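Local coordinates for conserved hypothetical cytochrome protein (Kuenenia stuttgartiensis, PDB 6H5L) that probably carries electrons as a diheme c-type cytochrome subunit of a multiheme reductase complex from an anammox bacterium, at residues B[48-53]-B[189-194]; B[56-61]-B[107-112]. One frame throughout, in Å; residues are numbered along the deposited sequence.

Contact 1 (B[48-53]-B[189-194]). With HEC (heme c), chain L.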
ATOM      1  N   ALA B  48     -23.642  11.897 -49.685  1.00 26.22           N
ATOM      2  CA  ALA B  48     -22.678  11.004 -49.050  1.00 31.54           C
ATOM      3  C   ALA B  48     -23.101  10.786 -47.603  1.00 33.72           C
ATOM      4  O   ALA B  48     -23.012  11.703 -46.777  1.00 27.08           O
ATOM      5  CB  ALA B  48     -21.266  11.578 -49.131  1.00 24.11           C
ATOM      6  N   TYR B  49     -23.559   9.575 -47.299  1.00 28.53           N
ATOM      7  CA  TYR B  49     -24.005   9.203 -45.965  1.00 20.55           C
ATOM      8  C   TYR B  49     -23.048   8.171 -45.386  1.00 29.50           C
ATOM      9  O   TYR B  49     -22.715   7.185 -46.053  1.00 34.82           O
ATOM     10  CB  TYR B  49     -25.434   8.657 -45.996  1.00 24.12           C
ATOM     11  CG  TYR B  49     -26.493   9.714 -46.234  1.00 18.78           C
ATOM     12  CD1 TYR B  49     -26.576  10.384 -47.449  1.00 23.84           C
ATOM     13  CD2 TYR B  49     -27.417  10.035 -45.248  1.00 28.13           C
ATOM     14  CE1 TYR B  49     -27.543  11.347 -47.670  1.00 26.02           C
ATOM     15  CE2 TYR B  49     -28.389  10.997 -45.461  1.00 29.91           C
ATOM     16  CZ  TYR B  49     -28.447  11.649 -46.674  1.00 25.65           C
ATOM     17  OH  TYR B  49     -29.409  12.607 -46.893  1.00 31.72           O
ATOM     18  N   LYS B  50     -22.605   8.405 -44.148  1.00 32.27           N
ATOM     19  CA  LYS B  50     -21.623   7.517 -43.533  1.00 30.20           C
ATOM     20  C   LYS B  50     -22.204   6.137 -43.254  1.00 24.90           C
ATOM     21  O   LYS B  50     -21.499   5.127 -43.376  1.00 26.53           O
ATOM     22  CB  LYS B  50     -21.087   8.128 -42.236  1.00 24.98           C
ATOM     23  CG  LYS B  50     -20.196   9.338 -42.402  1.00 28.97           C
ATOM     24  CD  LYS B  50     -19.595   9.728 -41.058  1.00 33.59           C
ATOM     25  CE  LYS B  50     -18.786  11.012 -41.132  1.00 24.14           C
ATOM     26  NZ  LYS B  50     -18.250  11.386 -39.793  1.00 25.20           N
ATOM     27  N   PHE B  51     -23.476   6.072 -42.871  1.00 28.66           N
ATOM     28  CA  PHE B  51     -24.057   4.881 -42.254  1.00 35.18           C
ATOM     29  C   PHE B  51     -25.191   4.358 -43.128  1.00 30.21           C
ATOM     30  O   PHE B  51     -26.281   4.940 -43.168  1.00 24.55           O
ATOM     31  CB  PHE B  51     -24.520   5.212 -40.843  1.00 27.85           C
ATOM     32  CG  PHE B  51     -23.529   6.037 -40.076  1.00 31.73           C
ATOM     33  CD1 PHE B  51     -22.277   5.528 -39.777  1.00 30.14           C
ATOM     34  CD2 PHE B  51     -23.835   7.328 -39.677  1.00 27.06           C
ATOM     35  CE1 PHE B  51     -21.353   6.283 -39.080  1.00 29.79           C
ATOM     36  CE2 PHE B  51     -22.916   8.088 -38.979  1.00 27.39           C
ATOM     37  CZ  PHE B  51     -21.675   7.566 -38.683  1.00 26.27           C
ATOM     38  N   ARG B  52     -24.919   3.264 -43.834  1.00 28.17           N
ATOM     39  CA  ARG B  52     -25.843   2.670 -44.784  1.00 29.84           C
ATOM     40  C   ARG B  52     -25.880   1.161 -44.587  1.00 36.54           C
ATOM     41  O   ARG B  52     -25.088   0.579 -43.839  1.00 28.48           O
ATOM     42  CB  ARG B  52     -25.437   2.987 -46.231  1.00 29.91           C
ATOM     43  CG  ARG B  52     -25.488   4.457 -46.608  1.00 32.91           C
ATOM     44  CD  ARG B  52     -24.524   4.766 -47.748  1.00 24.68           C
ATOM     45  NE  ARG B  52     -23.160   4.914 -47.252  1.00 37.73           N
ATOM     46  CZ  ARG B  52     -22.238   3.957 -47.284  1.00 32.84           C
ATOM     47  NH1 ARG B  52     -22.519   2.774 -47.809  1.00 25.15           N
ATOM     48  NH2 ARG B  52     -21.029   4.190 -46.795  1.00 33.60           N
ATOM     49  N   THR B  53     -26.829   0.532 -45.275  1.00 33.93           N
ATOM     50  CA  THR B  53     -26.811  -0.902 -45.517  1.00 40.53           C
ATOM     51  C   THR B  53     -26.439  -1.216 -46.961  1.00 36.71           C
ATOM     52  O   THR B  53     -26.514  -2.378 -47.377  1.00 33.85           O
ATOM     53  CB  THR B  53     -28.168  -1.518 -45.168  1.00 34.44           C
ATOM     54  OG1 THR B  53     -29.204  -0.819 -45.869  1.00 39.17           O
ATOM     55  CG2 THR B  53     -28.424  -1.420 -43.675  1.00 23.54           C
ATOM     56  N   THR B 189     -19.717  -2.069 -45.744  1.00 32.46           N
ATOM     57  CA  THR B 189     -20.272  -1.004 -46.569  1.00 32.52           C
ATOM     58  C   THR B 189     -19.330   0.166 -46.788  1.00 37.03           C
ATOM     59  O   THR B 189     -19.419   0.823 -47.826  1.00 34.27           O
ATOM     60  CB  THR B 189     -21.568  -0.469 -45.948  1.00 26.82           C
ATOM     61  OG1 THR B 189     -21.294   0.037 -44.635  1.00 28.72           O
ATOM     62  CG2 THR B 189     -22.606  -1.570 -45.856  1.00 35.68           C
ATOM     63  N   GLY B 190     -18.439   0.445 -45.848  1.00 31.36           N
ATOM     64  CA  GLY B 190     -17.617   1.632 -45.925  1.00 29.36           C
ATOM     65  C   GLY B 190     -18.396   2.883 -45.562  1.00 28.05           C
ATOM     66  O   GLY B 190     -19.623   2.934 -45.621  1.00 36.77           O
ATOM     67  N   LEU B 191     -17.652   3.911 -45.166  1.00 30.31           N
ATOM     68  CA  LEU B 191     -18.227   5.181 -44.724  1.00 27.41           C
ATOM     69  C   LEU B 191     -18.025   6.203 -45.839  1.00 34.26           C
ATOM     70  O   LEU B 191     -16.934   6.756 -46.000  1.00 34.47           O
ATOM     71  CB  LEU B 191     -17.598   5.633 -43.410  1.00 26.52           C
ATOM     72  CG  LEU B 191     -18.148   4.992 -42.129  1.00 31.62           C
ATOM     73  CD1 LEU B 191     -17.787   3.516 -42.027  1.00 26.04           C
ATOM     74  CD2 LEU B 191     -17.668   5.749 -40.900  1.00 31.79           C
ATOM     75  N   ASN B 192     -19.085   6.443 -46.611  1.00 33.71           N
ATOM     76  CA  ASN B 192     -19.020   7.369 -47.738  1.00 28.38           C
ATOM     77  C   ASN B 192     -18.684   8.778 -47.266  1.00 38.00           C
ATOM     78  O   ASN B 192     -19.290   9.294 -46.322  1.00 36.99           O
ATOM     79  CB  ASN B 192     -20.350   7.369 -48.491  1.00 31.52           C
ATOM     80  CG  ASN B 192     -20.597   6.076 -49.246  1.00 29.08           C
ATOM     81  OD1 ASN B 192     -19.837   5.114 -49.130  1.00 32.52           O
ATOM     82  ND2 ASN B 192     -21.673   6.046 -50.022  1.00 26.40           N
ATOM     83  N   GLY B 193     -17.710   9.399 -47.929  1.00 35.37           N
ATOM     84  CA  GLY B 193     -17.292  10.746 -47.615  1.00 25.63           C
ATOM     85  C   GLY B 193     -16.093  10.841 -46.696  1.00 34.11           C
ATOM     86  O   GLY B 193     -15.601  11.951 -46.463  1.00 37.68           O
ATOM     87  N   THR B 194     -15.617   9.721 -46.168  1.00 31.84           N
ATOM     88  CA  THR B 194     -14.502   9.669 -45.240  1.00 34.15           C
ATOM     89  C   THR B 194     -13.415   8.758 -45.788  1.00 32.07           C
ATOM     90  O   THR B 194     -13.687   7.900 -46.635  1.00 35.73           O
ATOM     91  CB  THR B 194     -14.959   9.162 -43.862  1.00 30.26           C
ATOM     92  OG1 THR B 194     -15.217   7.753 -43.933  1.00 32.27           O
ATOM     93  CG2 THR B 194     -16.221   9.880 -43.420  1.00 25.77           C
TER
HETATM   94 FE   HEC L 302     -28.209  15.742 -37.788  1.00 20.59          FE
HETATM   95  CHA HEC L 302     -25.596  13.872 -38.979  1.00 25.09           C
HETATM   96  CHB HEC L 302     -30.371  13.935 -39.784  1.00 25.90           C
HETATM   97  CHC HEC L 302     -30.860  17.636 -36.668  1.00 31.34           C
HETATM   98  CHD HEC L 302     -26.071  17.643 -35.877  1.00 21.07           C
HETATM   99  NA  HEC L 302     -28.024  14.193 -39.129  1.00 18.78           N
HETATM  100  C1A HEC L 302     -26.844  13.571 -39.475  1.00 23.02           C
HETATM  101  C2A HEC L 302     -27.122  12.533 -40.448  1.00 23.59           C
HETATM  102  C3A HEC L 302     -28.455  12.552 -40.678  1.00 19.93           C
HETATM  103  C4A HEC L 302     -29.036  13.593 -39.848  1.00 21.35           C
HETATM  104  CMA HEC L 302     -29.315  11.676 -41.620  1.00 25.82           C
HETATM  105  CAA HEC L 302     -25.957  11.674 -41.024  1.00 23.87           C
HETATM  106  CBA HEC L 302     -26.281  10.379 -41.767  1.00 24.00           C
HETATM  107  CGA HEC L 302     -24.996   9.771 -42.273  1.00 33.20           C
HETATM  108  O1A HEC L 302     -23.987  10.513 -42.403  1.00 33.28           O
HETATM  109  O2A HEC L 302     -24.982   8.544 -42.550  1.00 33.95           O
HETATM  110  NB  HEC L 302     -30.232  15.789 -38.168  1.00 18.63           N
HETATM  111  C1B HEC L 302     -30.923  14.932 -39.005  1.00 25.04           C
HETATM  112  C2B HEC L 302     -32.333  15.264 -38.912  1.00 23.35           C
HETATM  113  C3B HEC L 302     -32.465  16.286 -38.059  1.00 30.68           C
HETATM  114  C4B HEC L 302     -31.148  16.634 -37.571  1.00 29.48           C
HETATM  115  CMB HEC L 302     -33.466  14.562 -39.691  1.00 30.07           C
HETATM  116  CAB HEC L 302     -33.775  16.990 -37.633  1.00 31.47           C
HETATM  117  CBB HEC L 302     -34.641  16.055 -36.759  1.00 27.50           C
HETATM  118  NC  HEC L 302     -28.427  17.341 -36.517  1.00 25.37           N
HETATM  119  C1C HEC L 302     -29.613  17.967 -36.186  1.00 22.46           C
HETATM  120  C2C HEC L 302     -29.335  18.932 -35.142  1.00 16.11           C
HETATM  121  C3C HEC L 302     -28.003  19.027 -35.029  1.00 21.50           C
HETATM  122  C4C HEC L 302     -27.410  17.967 -35.823  1.00 23.38           C
HETATM  123  CMC HEC L 302     -30.362  19.966 -34.628  1.00 14.93           C
HETATM  124  CAC HEC L 302     -27.220  19.983 -34.099  1.00 22.49           C
HETATM  125  CBC HEC L 302     -27.485  19.626 -32.621  1.00 23.27           C
HETATM  126  ND  HEC L 302     -26.154  15.758 -37.476  1.00 23.98           N
HETATM  127  C1D HEC L 302     -25.489  16.643 -36.628  1.00 21.83           C
HETATM  128  C2D HEC L 302     -24.076  16.337 -36.662  1.00 26.16           C
HETATM  129  C3D HEC L 302     -23.934  15.158 -37.633  1.00 20.98           C
HETATM  130  C4D HEC L 302     -25.273  14.869 -38.086  1.00 25.64           C
HETATM  131  CMD HEC L 302     -22.952  17.053 -35.884  1.00 26.04           C
HETATM  132  CAD HEC L 302     -22.645  14.422 -38.052  1.00 19.44           C
HETATM  133  CBD HEC L 302     -22.263  13.416 -36.974  1.00 16.57           C
HETATM  134  CGD HEC L 302     -20.977  12.733 -37.354  1.00 22.87           C
HETATM  135  O1D HEC L 302     -20.901  12.165 -38.474  1.00 26.16           O
HETATM  136  O2D HEC L 302     -20.027  12.750 -36.529  1.00 27.77           O
HETATM  137  O   HOH W   1     -24.351   7.734 -49.624  1.00 23.11           O
HETATM  138  O   HOH W   2     -22.104   2.411 -43.009  1.00 27.70           O
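Thr189, the last residue of helix 180-189, lays CG2 against the backbone of Arg52 and Thr53, 4.0 Å from C of Thr53. Its OG1, hydrogen-bonded to Leu185 O of the same helix, also takes a bond from a water that donates to Lys50 O and accepts from Arg52 N, so one water joins the two segments. Gly190 leaves the helix with positive phi. At Leu191, the CA-H points at Lys50 O (3.5 Å from CA), and CD2 meets Phe51 CE1 at 4.1 Å. The Phe51 ring carries Lys50 CB over the centre of one face. Asn192 then lays its amide on one face of the Arg52 guanidinium, the two planes 16° apart. Arg52 bends at chi3 (-80°), and its NE is placed by a nearly straight bond of 2.6 Å to Tyr49 O; the guanidinium's exact pose is doubtful, NH2 being modelled too close to Gly190 O. Asn192 OD1 takes the N-H of Gly57. A second water accepts from both Asn192 ND2 and Tyr49 N. Gly193, whose CA lies against Ala48 CB, is third in a type II turn from Leu191 to Thr194, with backbone angles that call for glycine. N and OG1 of Thr194 both bond to Leu191 O, from the same side of its carbonyl plane, while CG2 packs 3.6 Å from Lys50 CE. The extended Lys50 chain passes on to NZ, which is 3.1 Å from heme propionate O1D and also bonded to the second heme. The other propionate is gripped by backbone, with Phe51 N 2.9 Å from O2A and Lys50 N bonded to O1A. Apart from Thr189, both segments are loop: Arg186 of helix 180-189 touches Phe51 and Leu191, and helix 62-71 meets Tyr49 through Ile65 and Arg52 through Asp64.

Contact 2 (B[56-61]-B[107-112])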
ATOM      1  N   SER B  56     -20.288   0.664 -50.816  1.00 33.53           N
ATOM      2  CA  SER B  56     -19.553   1.924 -50.862  1.00 33.26           C
ATOM      3  C   SER B  56     -19.869   2.696 -52.138  1.00 38.48           C
ATOM      4  O   SER B  56     -19.874   2.134 -53.237  1.00 41.68           O
ATOM      5  CB  SER B  56     -18.049   1.656 -50.758  1.00 26.93           C
ATOM      6  OG  SER B  56     -17.305   2.850 -50.917  1.00 38.05           O
ATOM      7  N   GLY B  57     -20.128   3.996 -51.985  1.00 34.13           N
ATOM      8  CA  GLY B  57     -20.471   4.854 -53.095  1.00 38.57           C
ATOM      9  C   GLY B  57     -21.951   4.947 -53.387  1.00 36.38           C
ATOM     10  O   GLY B  57     -22.367   5.846 -54.131  1.00 43.91           O
ATOM     11  N   SER B  58     -22.758   4.056 -52.823  1.00 34.82           N
ATOM     12  CA  SER B  58     -24.186   4.055 -53.071  1.00 30.35           C
ATOM     13  C   SER B  58     -24.895   5.077 -52.188  1.00 36.94           C
ATOM     14  O   SER B  58     -24.382   5.514 -51.153  1.00 36.75           O
ATOM     15  CB  SER B  58     -24.776   2.666 -52.827  1.00 31.81           C
ATOM     16  OG  SER B  58     -26.189   2.717 -52.724  1.00 30.30           O
ATOM     17  N   LEU B  59     -26.091   5.462 -52.622  1.00 33.01           N
ATOM     18  CA  LEU B  59     -26.971   6.260 -51.794  1.00 25.85           C
ATOM     19  C   LEU B  59     -27.477   5.416 -50.627  1.00 32.38           C
ATOM     20  O   LEU B  59     -27.433   4.185 -50.675  1.00 38.75           O
ATOM     21  CB  LEU B  59     -28.152   6.774 -52.615  1.00 34.33           C
ATOM     22  CG  LEU B  59     -27.861   7.560 -53.893  1.00 39.82           C
ATOM     23  CD1 LEU B  59     -29.152   7.801 -54.655  1.00 32.92           C
ATOM     24  CD2 LEU B  59     -27.173   8.878 -53.574  1.00 29.10           C
ATOM     25  N   PRO B  60     -27.952   6.050 -49.560  1.00 36.51           N
ATOM     26  CA  PRO B  60     -28.632   5.291 -48.510  1.00 37.75           C
ATOM     27  C   PRO B  60     -30.058   4.964 -48.913  1.00 36.76           C
ATOM     28  O   PRO B  60     -30.689   5.678 -49.696  1.00 37.40           O
ATOM     29  CB  PRO B  60     -28.606   6.248 -47.314  1.00 27.93           C
ATOM     30  CG  PRO B  60     -28.644   7.594 -47.944  1.00 27.46           C
ATOM     31  CD  PRO B  60     -27.812   7.473 -49.200  1.00 30.17           C
ATOM     32  N   THR B  61     -30.563   3.860 -48.373  1.00 33.16           N
ATOM     33  CA  THR B  61     -31.982   3.588 -48.505  1.00 33.45           C
ATOM     34  C   THR B  61     -32.765   4.548 -47.617  1.00 30.53           C
ATOM     35  O   THR B  61     -32.224   5.153 -46.687  1.00 34.17           O
ATOM     36  CB  THR B  61     -32.301   2.141 -48.125  1.00 35.41           C
ATOM     37  OG1 THR B  61     -32.086   1.958 -46.720  1.00 34.34           O
ATOM     38  CG2 THR B  61     -31.414   1.177 -48.898  1.00 29.17           C
ATOM     39  N   GLU B 107     -30.635   5.260 -58.259  1.00 53.01           N
ATOM     40  CA  GLU B 107     -31.402   4.488 -57.293  1.00 48.43           C
ATOM     41  C   GLU B 107     -30.461   3.815 -56.303  1.00 48.51           C
ATOM     42  O   GLU B 107     -29.389   3.341 -56.695  1.00 47.56           O
ATOM     43  CB  GLU B 107     -32.244   3.427 -58.006  1.00 32.28           C
ATOM     44  CG  GLU B 107     -33.450   2.919 -57.223  1.00 57.08           C
ATOM     45  CD  GLU B 107     -34.501   3.991 -56.992  1.00 63.54           C
ATOM     46  OE1 GLU B 107     -35.280   3.862 -56.024  1.00 60.75           O
ATOM     47  OE2 GLU B 107     -34.550   4.960 -57.780  1.00 66.98           O
ATOM     48  N   PRO B 108     -30.809   3.767 -55.016  1.00 49.43           N
ATOM     49  CA  PRO B 108     -29.907   3.143 -54.039  1.00 41.59           C
ATOM     50  C   PRO B 108     -29.690   1.666 -54.339  1.00 32.42           C
ATOM     51  O   PRO B 108     -30.622   0.937 -54.683  1.00 35.06           O
ATOM     52  CB  PRO B 108     -30.631   3.350 -52.702  1.00 38.05           C
ATOM     53  CG  PRO B 108     -32.056   3.606 -53.068  1.00 36.82           C
ATOM     54  CD  PRO B 108     -32.005   4.335 -54.374  1.00 42.47           C
ATOM     55  N   GLU B 109     -28.436   1.236 -54.208  1.00 33.49           N
ATOM     56  CA  GLU B 109     -28.066  -0.144 -54.463  1.00 38.12           C
ATOM     57  C   GLU B 109     -28.748  -1.075 -53.460  1.00 43.35           C
ATOM     58  O   GLU B 109     -29.161  -0.642 -52.382  1.00 40.90           O
ATOM     59  CB  GLU B 109     -26.550  -0.296 -54.391  1.00 29.89           C
ATOM     60  CG  GLU B 109     -25.824   0.256 -55.607  1.00 37.29           C
ATOM     61  CD  GLU B 109     -24.323   0.075 -55.529  1.00 48.72           C
ATOM     62  OE1 GLU B 109     -23.606   1.088 -55.397  1.00 48.27           O
ATOM     63  OE2 GLU B 109     -23.861  -1.084 -55.594  1.00 45.26           O
ATOM     64  N   PRO B 110     -28.892  -2.359 -53.801  1.00 43.86           N
ATOM     65  CA  PRO B 110     -29.574  -3.287 -52.889  1.00 40.57           C
ATOM     66  C   PRO B 110     -28.831  -3.423 -51.568  1.00 39.59           C
ATOM     67  O   PRO B 110     -27.599  -3.387 -51.519  1.00 36.98           O
ATOM     68  CB  PRO B 110     -29.586  -4.606 -53.672  1.00 26.85           C
ATOM     69  CG  PRO B 110     -28.481  -4.473 -54.662  1.00 35.83           C
ATOM     70  CD  PRO B 110     -28.480  -3.027 -55.047  1.00 36.15           C
ATOM     71  N   SER B 111     -29.599  -3.566 -50.489  1.00 40.03           N
ATOM     72  CA  SER B 111     -29.010  -3.738 -49.168  1.00 39.78           C
ATOM     73  C   SER B 111     -28.179  -5.013 -49.115  1.00 40.56           C
ATOM     74  O   SER B 111     -28.545  -6.040 -49.694  1.00 42.57           O
ATOM     75  CB  SER B 111     -30.101  -3.780 -48.096  1.00 40.46           C
ATOM     76  OG  SER B 111     -30.757  -2.529 -47.980  1.00 39.06           O
ATOM     77  N   VAL B 112     -27.044  -4.939 -48.419  1.00 45.05           N
ATOM     78  CA  VAL B 112     -26.213  -6.122 -48.257  1.00 47.00           C
ATOM     79  C   VAL B 112     -26.881  -7.098 -47.292  1.00 45.56           C
ATOM     80  O   VAL B 112     -27.741  -6.737 -46.479  1.00 43.53           O
ATOM     81  CB  VAL B 112     -24.803  -5.741 -47.776  1.00 44.15           C
ATOM     82  CG1 VAL B 112     -24.170  -4.739 -48.728  1.00 40.45           C
ATOM     83  CG2 VAL B 112     -24.854  -5.183 -46.362  1.00 38.96           C
TER
HETATM   84  O   HOH W   3     -26.566   4.647 -55.311  1.00 32.87           O
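Ser58 OG accepts the backbone N-H of Glu109 at 3.1 Å (158° at the hydrogen), the one direct hydrogen bond between 56-61 and 107-112. The hydroxyl lies anti to its own backbone N (chi1 165°) and spends its proton on Leu59 O, 2.8 Å away, lying in the carbonyl plane on a lone pair. It thus accepts across the contact and donates within its own segment, which fixes its rotation; Leu59 O takes a second bond from Thr54 OG1. An alanine in place of Ser58 would probably leave the N-H of Glu109 without this acceptor and Leu59 O with one donor fewer. A water adds an indirect link, accepting from Leu59 N at 2.8 Å and giving a weak bond to Glu107 O.

The apolar part centres on Pro108, whose CB lies 4.2 Å from Leu59 CB and also rests against the carbonyl oxygens of Leu59 and Pro60, the latter 3.8 Å away. Leu59 itself is backed by Ala102 and Phe103 of helix 102-105. The extended Glu109 side chain runs past Ser58, with CB and CG each 3.8 Å from Ser58 CB. Farther along, Thr61 CG2 packs beside Ser111 OG, a hydroxyl hydrogen-bonded to Thr53 OG1.

No strand pairing is involved: two irregular segments meet, one of them leading into a helix. Thr61 is the N-cap residue of helix 62-71, its OG1 bonded to Asp64 N in the first turn, so the contact lies beside a classic threonine N-cap.

From the N terminus, 48-53 and 56-61 follow each other closely in the loop ahead of helix 62-71. Contact 2 closes the shorter loop, from 56-61 round through Met78, an axial ligand of the first heme iron, and helix 102-105 to 107-112. Contact 1 closes the longer one, reaching 189-194 after the chain has passed Cys138, Cys141 and His142 of the second heme; contact 2 is nested inside it. The two also touch directly: Thr53 O lies 2.8 Å from Val112 N, a probable hydrogen bond, and Thr189 O packs 3.3 Å from Ser56 CB. Contact 1 joins the two heme-binding, cytochrome c-like parts of the chain, and contact 2 holds the connecting chain against the first.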